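Local coordinates for dehydrogenase (Thermotoga maritima, PDB 3EZY) that catalyses the NAD(+)-dependent oxidation of myo-inositol to scyllo-inosose, a step that probably feeds a myo-inositol degradation pathway, at the interface of chains A and B. Numbering follows the deposited sequence. Chains: chain A/B, Dehydrogenase.

Contact 1: the interface of chains A and B. Residues chain A 242, 244, 249; chain B 153, 235, 238, 240, 254.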
ATOM      1  N   GLU A 242      -7.299  -6.396 -13.797  1.00 19.68           N
ATOM      2  CA  GLU A 242      -5.913  -6.792 -13.911  1.00 19.70           C
ATOM      3  C   GLU A 242      -5.669  -7.462 -15.268  1.00 18.96           C
ATOM      4  O   GLU A 242      -6.507  -8.240 -15.771  1.00 19.00           O
ATOM      5  CB  GLU A 242      -5.537  -7.742 -12.746  1.00 20.52           C
ATOM      6  CG  GLU A 242      -4.210  -8.379 -12.929  1.00 23.94           C
ATOM      7  CD  GLU A 242      -4.021  -9.556 -11.987  1.00 26.82           C
ATOM      8  OE1 GLU A 242      -4.677  -9.557 -10.911  1.00 25.03           O
ATOM      9  OE2 GLU A 242      -3.236 -10.448 -12.352  1.00 25.46           O
ATOM     10  N   PHE A 244      -2.547  -9.792 -17.035  1.00 18.57           N
ATOM     11  CA  PHE A 244      -1.276 -10.449 -16.880  1.00 19.42           C
ATOM     12  C   PHE A 244      -0.801 -10.889 -18.263  1.00 20.45           C
ATOM     13  O   PHE A 244      -1.577 -11.444 -19.033  1.00 20.11           O
ATOM     14  CB  PHE A 244      -1.449 -11.662 -15.981  1.00 18.87           C
ATOM     15  CG  PHE A 244      -0.310 -12.637 -16.052  1.00 18.62           C
ATOM     16  CD1 PHE A 244       0.872 -12.382 -15.349  1.00 17.83           C
ATOM     17  CD2 PHE A 244      -0.436 -13.830 -16.757  1.00 20.73           C
ATOM     18  CE1 PHE A 244       1.939 -13.308 -15.384  1.00 18.37           C
ATOM     19  CE2 PHE A 244       0.640 -14.747 -16.814  1.00 21.44           C
ATOM     20  CZ  PHE A 244       1.814 -14.474 -16.131  1.00 20.13           C
ATOM     21  N   ARG A 249       2.611  -7.614 -15.084  1.00 18.61           N
ATOM     22  CA  ARG A 249       1.226  -7.540 -14.669  1.00 19.64           C
ATOM     23  C   ARG A 249       0.821  -6.094 -14.472  1.00 18.96           C
ATOM     24  O   ARG A 249       1.628  -5.255 -14.054  1.00 19.60           O
ATOM     25  CB  ARG A 249       1.037  -8.321 -13.358  1.00 19.42           C
ATOM     26  CG  ARG A 249      -0.425  -8.376 -12.826  1.00 19.61           C
ATOM     27  CD  ARG A 249      -0.422  -8.912 -11.350  1.00 17.01           C
ATOM     28  NE  ARG A 249      -0.120  -7.787 -10.456  1.00 19.66           N
ATOM     29  CZ  ARG A 249       0.245  -7.897  -9.184  1.00 24.35           C
ATOM     30  NH1 ARG A 249       0.399  -9.105  -8.615  1.00 21.60           N
ATOM     31  NH2 ARG A 249       0.488  -6.787  -8.491  1.00 22.06           N
TER
ATOM     32  N   ARG B 153       0.789 -18.469  -9.915  1.00 19.38           N
ATOM     33  CA  ARG B 153       1.688 -18.433 -11.048  1.00 20.92           C
ATOM     34  C   ARG B 153       3.097 -18.673 -10.535  1.00 21.87           C
ATOM     35  O   ARG B 153       3.508 -18.104  -9.488  1.00 21.82           O
ATOM     36  CB  ARG B 153       1.608 -17.073 -11.761  1.00 20.78           C
ATOM     37  CG  ARG B 153       0.185 -16.610 -12.050  1.00 19.75           C
ATOM     38  CD  ARG B 153       0.113 -15.261 -12.803  1.00 20.58           C
ATOM     39  NE  ARG B 153      -1.284 -14.929 -13.109  1.00 19.85           N
ATOM     40  CZ  ARG B 153      -1.897 -13.748 -12.911  1.00 24.62           C
ATOM     41  NH1 ARG B 153      -1.271 -12.681 -12.387  1.00 20.93           N
ATOM     42  NH2 ARG B 153      -3.175 -13.618 -13.263  1.00 21.02           N
ATOM     43  N   TYR B 235       7.829 -11.755 -13.055  1.00 23.82           N
ATOM     44  CA  TYR B 235       8.112 -11.002 -11.850  1.00 23.13           C
ATOM     45  C   TYR B 235       8.288 -11.907 -10.599  1.00 23.25           C
ATOM     46  O   TYR B 235       8.541 -11.410  -9.503  1.00 24.26           O
ATOM     47  CB  TYR B 235       7.029  -9.930 -11.619  1.00 22.78           C
ATOM     48  CG  TYR B 235       5.604 -10.421 -11.678  1.00 21.60           C
ATOM     49  CD1 TYR B 235       4.926 -10.760 -10.519  1.00 21.76           C
ATOM     50  CD2 TYR B 235       4.936 -10.529 -12.898  1.00 22.65           C
ATOM     51  CE1 TYR B 235       3.597 -11.191 -10.561  1.00 23.36           C
ATOM     52  CE2 TYR B 235       3.635 -10.996 -12.961  1.00 21.49           C
ATOM     53  CZ  TYR B 235       2.967 -11.315 -11.786  1.00 23.10           C
ATOM     54  OH  TYR B 235       1.659 -11.739 -11.842  1.00 24.30           O
ATOM     55  N   ASP B 238       3.485 -15.533  -8.045  1.00 23.10           N
ATOM     56  CA  ASP B 238       2.272 -14.744  -7.787  1.00 22.87           C
ATOM     57  C   ASP B 238       1.184 -15.666  -7.228  1.00 23.33           C
ATOM     58  O   ASP B 238       0.546 -16.410  -7.990  1.00 23.83           O
ATOM     59  CB  ASP B 238       1.759 -14.070  -9.051  1.00 22.31           C
ATOM     60  CG  ASP B 238       0.710 -12.972  -8.769  1.00 22.90           C
ATOM     61  OD1 ASP B 238       0.125 -12.911  -7.665  1.00 19.78           O
ATOM     62  OD2 ASP B 238       0.466 -12.167  -9.691  1.00 21.08           O
ATOM     63  N   ARG B 240      -1.974 -15.330  -4.772  1.00 19.10           N
ATOM     64  CA  ARG B 240      -2.869 -14.481  -4.035  1.00 17.78           C
ATOM     65  C   ARG B 240      -4.175 -15.238  -3.783  1.00 18.20           C
ATOM     66  O   ARG B 240      -4.582 -16.090  -4.582  1.00 17.92           O
ATOM     67  CB  ARG B 240      -3.121 -13.199  -4.828  1.00 17.88           C
ATOM     68  CG  ARG B 240      -1.904 -12.206  -4.843  1.00 19.43           C
ATOM     69  CD  ARG B 240      -2.199 -11.033  -5.789  1.00 19.66           C
ATOM     70  NE  ARG B 240      -1.940 -11.450  -7.180  1.00 20.20           N
ATOM     71  CZ  ARG B 240      -2.684 -11.090  -8.220  1.00 20.77           C
ATOM     72  NH1 ARG B 240      -3.749 -10.347  -8.024  1.00 22.76           N
ATOM     73  NH2 ARG B 240      -2.360 -11.471  -9.454  1.00 18.99           N
ATOM     74  N   ASN B 254       1.117 -11.271  -2.086  1.00 20.75           N
ATOM     75  CA  ASN B 254       2.493 -11.756  -2.160  1.00 20.74           C
ATOM     76  C   ASN B 254       3.403 -11.116  -1.123  1.00 21.02           C
ATOM     77  O   ASN B 254       3.078 -10.081  -0.559  1.00 19.10           O
ATOM     78  CB  ASN B 254       3.027 -11.549  -3.576  1.00 19.80           C
ATOM     79  CG  ASN B 254       2.313 -12.461  -4.565  1.00 19.80           C
ATOM     80  OD1 ASN B 254       2.359 -13.699  -4.421  1.00 18.18           O
ATOM     81  ND2 ASN B 254       1.595 -11.873  -5.515  1.00 15.87           N
TER
HETATM   82  O   HOH W   1       0.903  -9.020  -5.741  1.00 22.36           O
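The guanidinium of B:Arg153 lies nearly parallel to the ring of A:Phe244, the two planes 13° apart; its centre is over CG of the ring, while the arginine methylene CD sits over the ring centre, 3.7 Å from the centroid. At the edge of that ring comes CE2 of B:Tyr235; at the edge of the guanidinium, in its plane, are OE2 of A:Glu242 and the phenol oxygen of B:Tyr235. The guanidinium of B:Arg240 takes NH1 of A:Arg249 against one face, near the rim, while A:Glu242 OE1 lies at its edge. In this Gfo/Idh/MocA-family dehydrogenase, charged, phenolic and aromatic groups from strands and loops of the two subunits' C-terminal domains meet at a two-fold interface.

A:Glu242 is gripped from two directions. B:Arg240 meets it end-on, NH1 bonding OE1 at 3.1 Å and NH2 bonding OE2. B:Arg153 turns both NH1 and NH2 to the same oxygen, OE2, its plane 86° from the carboxylate, with NH1 to OE2 at 3.0 Å nearly along the C-O axis; NH1 also donates to B:Tyr235 OH. With CG anti to the backbone N (chi1 170°) and the chain extended beyond it, the glutamate reaches both arginines.

B:Asp238 both positions B:Arg240 and bonds across the interface. Its OD1 takes NE of B:Arg240 through the syn lone pair at 2.6 Å, in a nearly straight bond, and OD2 takes NH2; this side-on grip helps fix the turn of the arginine. OD2 uses its anti lone pair for B:Tyr235 OH, and A:Arg249 NH1 comes to the same oxygen from above the carboxylate plane at 3.2 Å. A bend at chi3 brings that guanidinium round to the aspartate. Water 1 links A:Arg249 NH1 to B:Asn254 ND2.

Contact 2: the interface of chains A and B. Residues chain A 153, 230, 233, 235; chain B 147, 242, 244, 249.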
ATOM      1  N   ARG A 153     -18.425  -5.237  -8.564  1.00 19.64           N
ATOM      2  CA  ARG A 153     -19.457  -5.409  -7.543  1.00 20.30           C
ATOM      3  C   ARG A 153     -20.035  -4.026  -7.187  1.00 20.80           C
ATOM      4  O   ARG A 153     -19.280  -3.030  -7.072  1.00 20.39           O
ATOM      5  CB  ARG A 153     -18.871  -6.092  -6.284  1.00 20.02           C
ATOM      6  CG  ARG A 153     -17.932  -7.246  -6.567  1.00 19.71           C
ATOM      7  CD  ARG A 153     -17.378  -7.914  -5.286  1.00 22.49           C
ATOM      8  NE  ARG A 153     -16.675  -9.149  -5.640  1.00 22.21           N
ATOM      9  CZ  ARG A 153     -15.505  -9.535  -5.159  1.00 22.95           C
ATOM     10  NH1 ARG A 153     -14.857  -8.812  -4.218  1.00 20.93           N
ATOM     11  NH2 ARG A 153     -14.983 -10.667  -5.624  1.00 21.98           N
ATOM     12  N   SER A 230     -20.993  -9.066  -8.258  1.00 18.77           N
ATOM     13  CA  SER A 230     -21.885  -9.260  -7.141  1.00 20.81           C
ATOM     14  C   SER A 230     -22.776  -8.065  -7.104  1.00 20.77           C
ATOM     15  O   SER A 230     -22.304  -6.921  -7.260  1.00 21.79           O
ATOM     16  CB  SER A 230     -21.150  -9.366  -5.782  1.00 21.32           C
ATOM     17  OG  SER A 230     -22.138  -9.541  -4.732  1.00 21.88           O
ATOM     18  N   ALA A 233     -21.758  -5.508  -2.522  1.00 21.93           N
ATOM     19  CA  ALA A 233     -20.535  -5.487  -1.703  1.00 21.03           C
ATOM     20  C   ALA A 233     -20.731  -4.418  -0.621  1.00 21.15           C
ATOM     21  O   ALA A 233     -20.926  -3.245  -0.926  1.00 20.75           O
ATOM     22  CB  ALA A 233     -19.304  -5.191  -2.552  1.00 19.06           C
ATOM     23  N   TYR A 235     -18.833  -2.967   1.360  1.00 21.91           N
ATOM     24  CA  TYR A 235     -17.796  -1.961   1.498  1.00 21.44           C
ATOM     25  C   TYR A 235     -17.820  -0.894   0.420  1.00 21.22           C
ATOM     26  O   TYR A 235     -16.971   0.008   0.444  1.00 22.97           O
ATOM     27  CB  TYR A 235     -16.389  -2.598   1.606  1.00 20.89           C
ATOM     28  CG  TYR A 235     -16.073  -3.621   0.514  1.00 19.25           C
ATOM     29  CD1 TYR A 235     -15.398  -3.243  -0.633  1.00 19.38           C
ATOM     30  CD2 TYR A 235     -16.446  -4.963   0.647  1.00 19.16           C
ATOM     31  CE1 TYR A 235     -15.078  -4.175  -1.649  1.00 16.91           C
ATOM     32  CE2 TYR A 235     -16.168  -5.896  -0.367  1.00 20.47           C
ATOM     33  CZ  TYR A 235     -15.472  -5.492  -1.506  1.00 19.19           C
ATOM     34  OH  TYR A 235     -15.188  -6.432  -2.497  1.00 20.98           O
TER
ATOM     35  N   VAL B 147     -17.653 -15.566  -3.086  1.00 20.85           N
ATOM     36  CA  VAL B 147     -16.737 -15.764  -4.207  1.00 20.51           C
ATOM     37  C   VAL B 147     -15.309 -15.901  -3.736  1.00 20.70           C
ATOM     38  O   VAL B 147     -14.801 -15.033  -3.020  1.00 21.08           O
ATOM     39  CB  VAL B 147     -16.769 -14.581  -5.219  1.00 19.53           C
ATOM     40  CG1 VAL B 147     -15.906 -14.909  -6.487  1.00 15.29           C
ATOM     41  CG2 VAL B 147     -18.189 -14.291  -5.614  1.00 19.67           C
ATOM     42  N   GLU B 242      -8.283 -14.417  -2.443  1.00 19.83           N
ATOM     43  CA  GLU B 242      -9.281 -13.477  -1.954  1.00 20.29           C
ATOM     44  C   GLU B 242     -10.589 -14.224  -1.661  1.00 20.47           C
ATOM     45  O   GLU B 242     -10.959 -15.185  -2.357  1.00 21.44           O
ATOM     46  CB  GLU B 242      -9.512 -12.352  -2.999  1.00 21.02           C
ATOM     47  CG  GLU B 242     -10.748 -11.470  -2.736  1.00 22.91           C
ATOM     48  CD  GLU B 242     -11.121 -10.581  -3.932  1.00 26.88           C
ATOM     49  OE1 GLU B 242     -10.208 -10.279  -4.765  1.00 24.29           O
ATOM     50  OE2 GLU B 242     -12.330 -10.220  -4.032  1.00 26.36           O
ATOM     51  N   PHE B 244     -14.647 -13.145  -0.775  1.00 18.78           N
ATOM     52  CA  PHE B 244     -15.602 -12.054  -0.697  1.00 19.43           C
ATOM     53  C   PHE B 244     -16.877 -12.661  -0.141  1.00 19.10           C
ATOM     54  O   PHE B 244     -17.319 -13.737  -0.590  1.00 18.08           O
ATOM     55  CB  PHE B 244     -15.854 -11.525  -2.100  1.00 17.57           C
ATOM     56  CG  PHE B 244     -17.136 -10.725  -2.225  1.00 20.69           C
ATOM     57  CD1 PHE B 244     -17.233  -9.484  -1.624  1.00 19.16           C
ATOM     58  CD2 PHE B 244     -18.253 -11.239  -2.938  1.00 18.50           C
ATOM     59  CE1 PHE B 244     -18.417  -8.703  -1.712  1.00 20.66           C
ATOM     60  CE2 PHE B 244     -19.441 -10.505  -3.029  1.00 19.02           C
ATOM     61  CZ  PHE B 244     -19.531  -9.213  -2.415  1.00 20.90           C
ATOM     62  N   ARG B 249     -14.572  -8.364   2.477  1.00 21.88           N
ATOM     63  CA  ARG B 249     -13.600  -9.010   1.617  1.00 21.40           C
ATOM     64  C   ARG B 249     -12.310  -9.262   2.407  1.00 20.19           C
ATOM     65  O   ARG B 249     -11.936  -8.457   3.258  1.00 20.70           O
ATOM     66  CB  ARG B 249     -13.321  -8.094   0.402  1.00 20.54           C
ATOM     67  CG  ARG B 249     -12.471  -8.734  -0.687  1.00 24.32           C
ATOM     68  CD  ARG B 249     -12.005  -7.699  -1.722  1.00 26.11           C
ATOM     69  NE  ARG B 249     -10.845  -6.944  -1.239  1.00 28.77           N
ATOM     70  CZ  ARG B 249     -10.398  -5.810  -1.776  1.00 28.14           C
ATOM     71  NH1 ARG B 249     -11.029  -5.240  -2.793  1.00 26.35           N
ATOM     72  NH2 ARG B 249      -9.315  -5.234  -1.272  1.00 27.79           N
TER
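A:Arg153 runs along the face of B:Phe244 and finishes on the carboxylate of B:Glu242. CG is anti to the carbonyl carbon (chi1 -43°) and the chain stays extended from there to NE; together these carry the side chain along the ring face, the two residues sliding past each other in opposite directions. CD is the first atom to press on the ring, over its centre. NE follows at 3.8 Å from B:Phe244 CD2, and CZ lies 3.6 Å from B:Phe244 CG, with guanidinium and ring planes 11° apart.

At the tip, NH1 and NH2 both point to OE2 of B:Glu242, at 2.9 Å from NH1 and a little more from NH2. The carboxylate stands 82° from the guanidinium plane, and one oxygen takes both donors. NH1 also gives a hydrogen bond to the phenol oxygen of A:Tyr235, 3.0 Å away in the guanidinium plane, which helps fix how the arginine head is turned. A lysine in place of A:Arg153 would probably lose the flat stack on B:Phe244 and the paired grip on B:Glu242, leaving A:Tyr235 OH without this donor.

Around the rest of the phenylalanine, A:Ser230 brings CB to 3.4 Å from B:Phe244 CE2, and the methyl of A:Ala233 reaches CE1. A:Tyr235 crosses B:Arg249 at about a right angle, its CE2 3.7 Å from the arginine CB, so the aliphatic stem does the packing.

This is part of the two-fold interface between the C-terminal domains: A:Arg153, ending strand 145-153, meets B:Glu242 and B:Phe244 of strand 238-245; A:Ser230, ending strand 224-230, and A:Ala233 in the following loop meet B:Phe244; and A:Tyr235 of that loop meets B:Phe244 and B:Arg249, the latter in strand 248-252.

The C-alpha centres of contact 1 and contact 2 are about 19 Å apart, and the two are largely equivalent patches on either side of the two-fold axis, each with some residues of its own. Glu242, Phe244 and Arg249 come from chain A in contact 1 and from chain B in contact 2, while Arg153 and Tyr235 change chains the other way. Because the interface is two-fold symmetric, each copy gives and receives the same interactions. Such reciprocal pairing is consistent with a genuine dimer within the four-chain deposited assembly, though the structure alone does not show which oligomer works in solution.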